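PDB 3L12: putative Glycerophosphoryl diester phosphodiesterase from Silicibacter pomeroyi, which belongs to a phosphodiesterase family of TIM-barrel fold and, in this model, holds a magnesium ion. Local coordinates for residues S16-I21 with D291-D296; V184-D189 with P204-S209; G246-P251 with I270-T275. All coordinates share one frame; numbering follows the deposited sequence.

Interaction 1: residues S16-I21 with D291-D296; sequences SVVRVI and DGIVTD
The closure of a TIM barrel is the theme of this contact: strand 19-23, the first of the chain, lies parallel to 292-295, the last strand, so that residues some 270 positions apart complete the ring. The short strand segments cross at -23°, with Arg-19 beside Gly-292, Val-20 beside Ile-293 and Ile-21 beside Val-294. Four backbone hydrogen bonds alternate along the pair. Arg-19 N reaches Asp-291 O at 2.9 Å, in the carbonyl plane and on a lone pair, and Arg-19 O then accepts from Ile-293 N. Ile-21 N donates almost straight to Ile-293 O at 2.8 Å, while Thr-295 N meets Ile-21 O nearly along the C=O axis.

Side chains sort themselves onto the two faces. Ile-21 and Val-294 share one face, their CB and CG2 touching at 3.8 Å as they cross obliquely; Ile-21 also packs on Ala-48 and on Glu-50, a magnesium ligand. Val-20 and Ile-293 point the other way, and helix 298-307 covers Val-20 through Thr-301 and Leu-305. Near this outer side Val-18 CG1, anti to its backbone N, comes to 4.0 Å from Ile-293 CD1. Thr-295 keeps OG1 anti to its own N (chi1 -173°), where Val-276 O is a partner, and this puts CG2 in the crowded position facing Val-20 CG1.

The CB of Asp-291 points away from strand 19-23, and its carboxylate hydrogen-bonds Val-271 N, His-265 NE2 and Gly-13 N, while the guanidinium of Arg-19 leads off to Arg-12 O and Trp-312 O. Because Gly-292 has no beta carbon, Ile-21 CD1 can lie close over the backbone there. A chi2 of 92°, well off the staggered value, brings Ile-21 CD1 to 4.1 Å from Gly-292 CA and 3.6 Å from Ile-293 O.

Interaction 2: residues V184-D189 with P204-S209; sequences VMHSFD and PTSYLS
Leu-208 meets two rings at about right angles, with different atoms. Its CB sits almost exactly over the centre of the Phe-188 ring, 3.6 Å from the centroid and 9° off the normal. Its CD1 makes a CH-pi contact over one face of the His-186 imidazole, nearer the rim, 3.9 Å from that centroid. CG of His-186 is anti to the backbone N (chi1 176°), bringing the ring edge to Ser-206: ND1 and OG share a hydrogen bond of 2.8 Å, close to the ring plane. The other nitrogen, NE2, bonds an unidentified ligand; with both held, the ring's rotation should be restrained. Toward the strand starts, Val-184 CG1 packs on Ser-206 CB at 3.7 Å.

Along the backbone, four bonds run from Met-185 N to Pro-204 O through to Leu-208 N with Ser-187 O, the last donor well above the carbonyl plane. A water bridges Phe-188 O and Leu-208 O. Ser-187 OG accepts from Asp-189 N in an ST turn and also hydrogen-bonds Leu-150 O on strand 145-150, and Asp-189 N-caps the next helix. Parallel strands 183-187 and 205-209, joined through helix 190-199, form the beta-alpha-beta crossover from which TIM barrels are built.

Interaction 3: residues G246-P251 with I270-T275; sequences GQLWCP and IVLTWT
Two indoles lie on different sides of this strand pair. The Trp-249 ring carries Pro-251 CG 3.7 Å above its centre, with Val-271 CG2 approaching obliquely; helices 237-244 and 258-266 pack around it, and NE1 bonds Ser-209 OG. The Trp-274 ring is instead met at its edge: NE1 donates to Cys-250 O at 2.8 Å with the oxygen in the ring plane, although the donor stands 56° above the plane of that carbonyl. Thr-275 OG1 lies at the same ring's edge, and Tyr-252 makes an edge-to-face contact.

The backbone ladder runs from Ile-270 N on Gln-247 O, through Trp-249 N on Ile-270 O, to a longer bond of 3.3 Å between Leu-272 N and Trp-249 O. It then breaks, because Pro-251 has no N-H to offer. Leu-272 O is buried without a hydrogen-bond partner, and Cys-250 CA closes on it at 3.0 Å. Thr-273 resumes the pairing with its side chain, OG1 donating to Pro-251 O at 2.8 Å. Toward the other end Leu-248 CD2 presses on Leu-272 CD1 at 3.5 Å. Strand 248-251, helix 258-266 and strand 270-273 make another beta-alpha-beta unit of the TIM barrel.

The three contacts are arcs of one barrel sheet. Interactions 2 and 3, whose centres are 8 Å apart, meet across neighbouring strands 205-209 and 248-251: Tyr-207 O is 2.8 Å from Cys-250 N. Interaction 3 adjoins interaction 1, 11 Å away between centres, through Thr-273 O and Val-294 N, also 2.8 Å apart. Interactions 1 and 2 do not touch: nearest atoms are about 6 Å apart and centres 16 Å. Each contact places one side chain near the magnesium ion held by Glu-50, Asp-52 and Glu-149, without binding it: His-186 about 6 Å away, Val-294 and Trp-274 about 7 Å. The unidentified ligand sits near all three residues, consistent with a pocket.

Interaction 1: residues S16-I21 with D291-D296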
loop_
_atom_site.group_PDB
_atom_site.type_symbol
_atom_site.label_atom_id
_atom_site.label_comp_id
_atom_site.label_asym_id
_atom_site.label_seq_id
_atom_site.Cartn_x
_atom_site.Cartn_y
_atom_site.Cartn_z
ATOM N N SER A 16 18.089 1.011 19.885
ATOM C CA SER A 16 18.127 0.831 18.432
ATOM C C SER A 16 16.782 0.742 17.757
ATOM O O SER A 16 16.741 0.631 16.537
ATOM C CB SER A 16 18.837 -0.468 18.135
ATOM O OG SER A 16 20.133 -0.504 18.706
ATOM N N VAL A 17 15.706 0.778 18.543
ATOM C CA VAL A 17 14.373 0.477 18.018
ATOM C C VAL A 17 13.268 1.428 18.466
ATOM O O VAL A 17 13.161 1.766 19.660
ATOM C CB VAL A 17 13.941 -0.923 18.504
ATOM C CG1 VAL A 17 12.454 -1.220 18.208
ATOM C CG2 VAL A 17 14.799 -1.998 17.856
ATOM N N VAL A 18 12.505 1.910 17.483
ATOM C CA VAL A 18 11.274 2.604 17.673
ATOM C C VAL A 18 10.217 1.747 16.954
ATOM O O VAL A 18 10.310 1.474 15.758
ATOM C CB VAL A 18 11.272 4.049 17.136
ATOM C CG1 VAL A 18 9.862 4.681 17.358
ATOM C CG2 VAL A 18 12.355 4.828 17.799
ATOM N N ARG A 19 9.198 1.343 17.696
ATOM C CA ARG A 19 8.150 0.501 17.115
ATOM C C ARG A 19 7.269 1.319 16.173
ATOM O O ARG A 19 7.109 2.555 16.369
ATOM C CB ARG A 19 7.273 -0.151 18.198
ATOM C CG ARG A 19 8.026 -0.975 19.222
ATOM C CD ARG A 19 8.800 -2.114 18.613
ATOM N NE ARG A 19 9.546 -2.766 19.697
ATOM C CZ ARG A 19 10.268 -3.862 19.556
ATOM N NH1 ARG A 19 10.369 -4.454 18.392
ATOM N NH2 ARG A 19 10.890 -4.380 20.606
ATOM N N VAL A 20 6.740 0.625 15.165
ATOM C CA VAL A 20 5.849 1.232 14.141
ATOM C C VAL A 20 4.491 0.543 14.254
ATOM O O VAL A 20 4.370 -0.658 14.074
ATOM C CB VAL A 20 6.399 1.167 12.728
ATOM C CG1 VAL A 20 5.413 1.799 11.702
ATOM C CG2 VAL A 20 7.778 1.914 12.636
ATOM N N ILE A 21 3.482 1.338 14.619
ATOM C CA ILE A 21 2.123 0.844 14.784
ATOM C C ILE A 21 1.272 1.419 13.653
ATOM O O ILE A 21 1.170 2.617 13.494
ATOM C CB ILE A 21 1.539 1.123 16.148
ATOM C CG1 ILE A 21 2.429 0.587 17.298
ATOM C CG2 ILE A 21 0.088 0.497 16.277
ATOM C CD1 ILE A 21 3.426 1.599 17.846
ATOM N N ASP A 291 8.679 4.923 22.749
ATOM C CA ASP A 291 8.830 3.510 22.451
ATOM C C ASP A 291 8.293 3.189 21.066
ATOM O O ASP A 291 8.840 2.301 20.399
ATOM C CB ASP A 291 8.080 2.680 23.462
ATOM C CG ASP A 291 8.687 2.787 24.829
ATOM O OD1 ASP A 291 8.244 3.674 25.596
ATOM O OD2 ASP A 291 9.620 2.043 25.092
ATOM N N GLY A 292 7.282 3.917 20.634
ATOM C CA GLY A 292 6.664 3.627 19.338
ATOM C C GLY A 292 5.843 4.777 18.811
ATOM O O GLY A 292 5.479 5.679 19.560
ATOM N N ILE A 293 5.607 4.705 17.498
ATOM C CA ILE A 293 4.862 5.686 16.729
ATOM C C ILE A 293 3.727 5.051 15.966
ATOM O O ILE A 293 3.946 4.069 15.210
ATOM C CB ILE A 293 5.802 6.360 15.709
ATOM C CG1 ILE A 293 6.865 7.139 16.427
ATOM C CG2 ILE A 293 5.045 7.322 14.783
ATOM C CD1 ILE A 293 8.003 7.645 15.474
ATOM N N VAL A 294 2.507 5.519 16.241
ATOM C CA VAL A 294 1.321 5.137 15.537
ATOM C C VAL A 294 1.213 6.116 14.383
ATOM O O VAL A 294 1.174 7.341 14.567
ATOM C CB VAL A 294 0.059 5.236 16.443
ATOM C CG1 VAL A 294 -1.195 4.832 15.695
ATOM C CG2 VAL A 294 0.257 4.369 17.701
ATOM N N THR A 295 1.103 5.548 13.182
ATOM C CA THR A 295 1.131 6.316 11.935
ATOM C C THR A 295 0.132 5.803 10.861
ATOM O O THR A 295 -0.093 4.623 10.692
ATOM C CB THR A 295 2.569 6.351 11.341
ATOM O OG1 THR A 295 2.619 7.249 10.194
ATOM C CG2 THR A 295 3.055 4.901 10.974
ATOM N N ASP A 296 -0.413 6.748 10.087
ATOM C CA ASP A 296 -1.182 6.439 8.898
ATOM C C ASP A 296 -0.318 6.028 7.684
ATOM O O ASP A 296 -0.834 5.478 6.684
ATOM C CB ASP A 296 -2.031 7.662 8.484
ATOM C CG ASP A 296 -3.100 8.008 9.520
ATOM O OD1 ASP A 296 -3.765 7.093 9.973
ATOM O OD2 ASP A 296 -3.285 9.198 9.837
#

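Interaction 2: residues V184-D189 with P204-S209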
loop_
_atom_site.group_PDB
_atom_site.type_symbol
_atom_site.label_atom_id
_atom_site.label_comp_id
_atom_site.label_asym_id
_atom_site.label_seq_id
_atom_site.Cartn_x
_atom_site.Cartn_y
_atom_site.Cartn_z
ATOM N N VAL A 184 -3.429 -5.673 23.647
ATOM C CA VAL A 184 -3.373 -4.602 24.599
ATOM C C VAL A 184 -4.689 -3.856 24.566
ATOM O O VAL A 184 -5.149 -3.454 23.500
ATOM C CB VAL A 184 -2.229 -3.617 24.275
ATOM C CG1 VAL A 184 -2.178 -2.471 25.294
ATOM C CG2 VAL A 184 -0.912 -4.349 24.218
HETATM N N MSE A 185 -5.307 -3.676 25.729
HETATM C CA MSE A 185 -6.572 -2.983 25.846
HETATM C C MSE A 185 -6.288 -1.476 25.974
HETATM O O MSE A 185 -5.613 -1.056 26.877
HETATM C CB MSE A 185 -7.350 -3.567 27.009
HETATM C CG MSE A 185 -7.595 -5.078 26.855
HETATM SE SE MSE A 185 -8.837 -5.602 25.493
HETATM C CE MSE A 185 -10.430 -5.549 26.515
ATOM N N HIS A 186 -6.840 -0.687 25.051
ATOM C CA HIS A 186 -6.439 0.703 24.791
ATOM C C HIS A 186 -7.658 1.604 24.707
ATOM O O HIS A 186 -8.628 1.228 24.052
ATOM C CB HIS A 186 -5.641 0.599 23.470
ATOM C CG HIS A 186 -5.147 1.861 22.844
ATOM N ND1 HIS A 186 -4.076 2.584 23.330
ATOM C CD2 HIS A 186 -5.481 2.431 21.656
ATOM C CE1 HIS A 186 -3.820 3.583 22.494
ATOM N NE2 HIS A 186 -4.650 3.506 21.472
ATOM N N SER A 187 -7.633 2.776 25.359
ATOM C CA SER A 187 -8.796 3.645 25.311
ATOM C C SER A 187 -8.578 5.037 25.847
ATOM O O SER A 187 -7.714 5.271 26.696
ATOM C CB SER A 187 -9.926 3.001 26.181
ATOM O OG SER A 187 -11.222 3.510 25.856
ATOM N N PHE A 188 -9.435 5.923 25.365
ATOM C CA PHE A 188 -9.603 7.231 25.965
ATOM C C PHE A 188 -10.483 7.108 27.211
ATOM O O PHE A 188 -10.453 7.974 28.059
ATOM C CB PHE A 188 -10.297 8.233 25.040
ATOM C CG PHE A 188 -9.376 8.934 24.075
ATOM C CD1 PHE A 188 -8.580 9.981 24.485
ATOM C CD2 PHE A 188 -9.354 8.553 22.764
ATOM C CE1 PHE A 188 -7.780 10.667 23.553
ATOM C CE2 PHE A 188 -8.528 9.238 21.849
ATOM C CZ PHE A 188 -7.777 10.273 22.266
ATOM N N ASP A 189 -11.302 6.070 27.275
ATOM C CA ASP A 189 -12.280 5.857 28.395
ATOM C C ASP A 189 -11.520 5.144 29.499
ATOM O O ASP A 189 -11.439 3.910 29.541
ATOM C CB ASP A 189 -13.458 5.036 27.845
ATOM C CG ASP A 189 -14.669 5.021 28.757
ATOM O OD1 ASP A 189 -14.475 5.104 29.969
ATOM O OD2 ASP A 189 -15.804 4.901 28.207
ATOM N N PRO A 204 -2.487 -6.098 29.318
ATOM C CA PRO A 204 -2.123 -4.780 29.770
ATOM C C PRO A 204 -3.109 -3.725 29.243
ATOM O O PRO A 204 -3.811 -3.958 28.255
ATOM C CB PRO A 204 -0.690 -4.601 29.256
ATOM C CG PRO A 204 -0.602 -5.455 28.053
ATOM C CD PRO A 204 -1.548 -6.621 28.316
ATOM N N THR A 205 -3.132 -2.576 29.927
ATOM C CA THR A 205 -4.014 -1.469 29.624
ATOM C C THR A 205 -3.159 -0.282 29.157
ATOM O O THR A 205 -2.073 -0.013 29.721
ATOM C CB THR A 205 -4.910 -1.085 30.844
ATOM O OG1 THR A 205 -4.090 -0.865 31.987
ATOM C CG2 THR A 205 -5.920 -2.207 31.174
ATOM N N SER A 206 -3.699 0.429 28.174
ATOM C CA SER A 206 -3.047 1.561 27.518
ATOM C C SER A 206 -3.973 2.774 27.495
ATOM O O SER A 206 -5.092 2.701 27.013
ATOM C CB SER A 206 -2.707 1.125 26.097
ATOM O OG SER A 206 -2.220 2.187 25.327
ATOM N N TYR A 207 -3.471 3.896 28.014
ATOM C CA TYR A 207 -4.242 5.108 28.281
ATOM C C TYR A 207 -3.951 6.224 27.276
ATOM O O TYR A 207 -2.838 6.791 27.267
ATOM C CB TYR A 207 -3.898 5.580 29.692
ATOM C CG TYR A 207 -4.542 4.745 30.814
ATOM C CD1 TYR A 207 -4.158 3.418 31.064
ATOM C CD2 TYR A 207 -5.497 5.297 31.658
ATOM C CE1 TYR A 207 -4.738 2.688 32.102
ATOM C CE2 TYR A 207 -6.093 4.551 32.707
ATOM C CZ TYR A 207 -5.730 3.244 32.898
ATOM O OH TYR A 207 -6.322 2.479 33.895
ATOM N N LEU A 208 -4.910 6.480 26.412
ATOM C CA LEU A 208 -4.850 7.547 25.449
ATOM C C LEU A 208 -5.056 8.866 26.168
ATOM O O LEU A 208 -5.890 8.977 27.116
ATOM C CB LEU A 208 -5.966 7.423 24.402
ATOM C CG LEU A 208 -5.679 6.356 23.365
ATOM C CD1 LEU A 208 -6.929 5.874 22.597
ATOM C CD2 LEU A 208 -4.656 6.970 22.388
ATOM N N SER A 209 -4.375 9.893 25.678
ATOM C CA SER A 209 -4.622 11.264 26.150
ATOM C C SER A 209 -4.435 12.238 24.980
ATOM O O SER A 209 -3.680 11.969 24.025
ATOM C CB SER A 209 -3.695 11.639 27.310
ATOM O OG SER A 209 -2.342 11.633 26.877
HETATM O O HOH W 1 -8.348 10.034 27.854
#

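Interaction 3: residues G246-P251 with I270-T275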
loop_
_atom_site.group_PDB
_atom_site.type_symbol
_atom_site.label_atom_id
_atom_site.label_comp_id
_atom_site.label_asym_id
_atom_site.label_seq_id
_atom_site.Cartn_x
_atom_site.Cartn_y
_atom_site.Cartn_z
ATOM N N GLY A 246 -2.115 1.614 34.658
ATOM C CA GLY A 246 -1.809 1.364 33.235
ATOM C C GLY A 246 -0.352 0.972 32.992
ATOM O O GLY A 246 0.544 1.319 33.801
ATOM N N GLN A 247 -0.136 0.269 31.878
ATOM C CA GLN A 247 1.197 -0.110 31.421
ATOM C C GLN A 247 1.729 0.821 30.312
ATOM O O GLN A 247 2.936 0.929 30.149
ATOM C CB GLN A 247 1.217 -1.538 30.912
ATOM C CG GLN A 247 1.225 -2.598 31.997
ATOM C CD GLN A 247 -0.037 -2.584 32.840
ATOM O OE1 GLN A 247 -1.142 -2.612 32.321
ATOM N NE2 GLN A 247 0.134 -2.534 34.172
ATOM N N LEU A 248 0.825 1.443 29.563
ATOM C CA LEU A 248 1.206 2.360 28.463
ATOM C C LEU A 248 0.484 3.696 28.607
ATOM O O LEU A 248 -0.682 3.766 29.036
ATOM C CB LEU A 248 0.842 1.779 27.112
ATOM C CG LEU A 248 1.439 0.472 26.598
ATOM C CD1 LEU A 248 0.657 -0.646 27.187
ATOM C CD2 LEU A 248 1.403 0.428 25.025
ATOM N N TRP A 249 1.187 4.751 28.201
ATOM C CA TRP A 249 0.628 6.083 28.106
ATOM C C TRP A 249 0.761 6.447 26.657
ATOM O O TRP A 249 1.856 6.353 26.102
ATOM C CB TRP A 249 1.401 7.088 28.963
ATOM C CG TRP A 249 0.956 8.526 28.744
ATOM C CD1 TRP A 249 -0.308 8.992 28.599
ATOM C CD2 TRP A 249 1.815 9.674 28.696
ATOM N NE1 TRP A 249 -0.296 10.385 28.412
ATOM C CE2 TRP A 249 0.999 10.809 28.467
ATOM C CE3 TRP A 249 3.203 9.839 28.764
ATOM C CZ2 TRP A 249 1.526 12.093 28.342
ATOM C CZ3 TRP A 249 3.724 11.108 28.629
ATOM C CH2 TRP A 249 2.879 12.215 28.400
ATOM N N CYS A 250 -0.335 6.847 26.026
ATOM C CA CYS A 250 -0.363 7.132 24.591
ATOM C C CYS A 250 -0.865 8.517 24.319
ATOM O O CYS A 250 -2.011 8.739 23.991
ATOM C CB CYS A 250 -1.203 6.119 23.801
ATOM S SG CYS A 250 -0.501 4.439 23.912
ATOM N N PRO A 251 0.023 9.499 24.475
ATOM C CA PRO A 251 -0.341 10.879 24.202
ATOM C C PRO A 251 -0.287 11.290 22.750
ATOM O O PRO A 251 0.563 10.800 21.954
ATOM C CB PRO A 251 0.729 11.658 24.930
ATOM C CG PRO A 251 1.948 10.775 24.815
ATOM C CD PRO A 251 1.423 9.357 24.902
ATOM N N ILE A 270 5.371 2.411 29.107
ATOM C CA ILE A 270 5.744 2.423 27.682
ATOM C C ILE A 270 4.993 3.626 27.087
ATOM O O ILE A 270 3.857 3.859 27.488
ATOM C CB ILE A 270 5.391 1.096 27.025
ATOM C CG1 ILE A 270 6.364 0.004 27.489
ATOM C CG2 ILE A 270 5.391 1.219 25.471
ATOM C CD1 ILE A 270 6.014 -1.454 27.006
ATOM N N VAL A 271 5.612 4.381 26.154
ATOM C CA VAL A 271 5.006 5.543 25.578
ATOM C C VAL A 271 4.885 5.350 24.067
ATOM O O VAL A 271 5.903 5.163 23.375
ATOM C CB VAL A 271 5.804 6.810 25.883
ATOM C CG1 VAL A 271 5.113 8.040 25.332
ATOM C CG2 VAL A 271 6.057 6.920 27.421
ATOM N N LEU A 272 3.658 5.354 23.587
ATOM C CA LEU A 272 3.377 5.232 22.138
ATOM C C LEU A 272 2.679 6.523 21.763
ATOM O O LEU A 272 1.612 6.851 22.326
ATOM C CB LEU A 272 2.494 4.045 21.832
ATOM C CG LEU A 272 2.900 2.658 22.329
ATOM C CD1 LEU A 272 1.848 1.692 21.765
ATOM C CD2 LEU A 272 4.297 2.265 21.863
ATOM N N THR A 273 3.231 7.274 20.823
ATOM C CA THR A 273 2.579 8.507 20.422
ATOM C C THR A 273 1.859 8.331 19.066
ATOM O O THR A 273 2.200 7.425 18.256
ATOM C CB THR A 273 3.561 9.665 20.443
ATOM O OG1 THR A 273 2.819 10.894 20.326
ATOM C CG2 THR A 273 4.637 9.467 19.356
ATOM N N TRP A 274 0.847 9.178 18.835
ATOM C CA TRP A 274 -0.088 9.054 17.714
ATOM C C TRP A 274 -0.638 10.396 17.307
ATOM O O TRP A 274 -0.450 11.349 18.103
ATOM C CB TRP A 274 -1.313 8.167 18.121
ATOM C CG TRP A 274 -2.076 8.757 19.251
ATOM C CD1 TRP A 274 -1.795 8.619 20.570
ATOM C CD2 TRP A 274 -3.207 9.626 19.160
ATOM N NE1 TRP A 274 -2.662 9.385 21.316
ATOM C CE2 TRP A 274 -3.537 10.013 20.485
ATOM C CE3 TRP A 274 -3.953 10.153 18.091
ATOM C CZ2 TRP A 274 -4.613 10.838 20.769
ATOM C CZ3 TRP A 274 -5.016 11.001 18.392
ATOM C CH2 TRP A 274 -5.322 11.329 19.723
ATOM N N THR A 275 -1.127 10.604 16.071
ATOM C CA THR A 275 -0.999 9.773 14.873
ATOM C C THR A 275 0.007 10.627 14.063
ATOM O O THR A 275 -0.285 11.770 13.693
ATOM C CB THR A 275 -2.285 9.570 14.137
ATOM O OG1 THR A 275 -3.142 8.741 14.933
ATOM C CG2 THR A 275 -2.030 8.924 12.819
#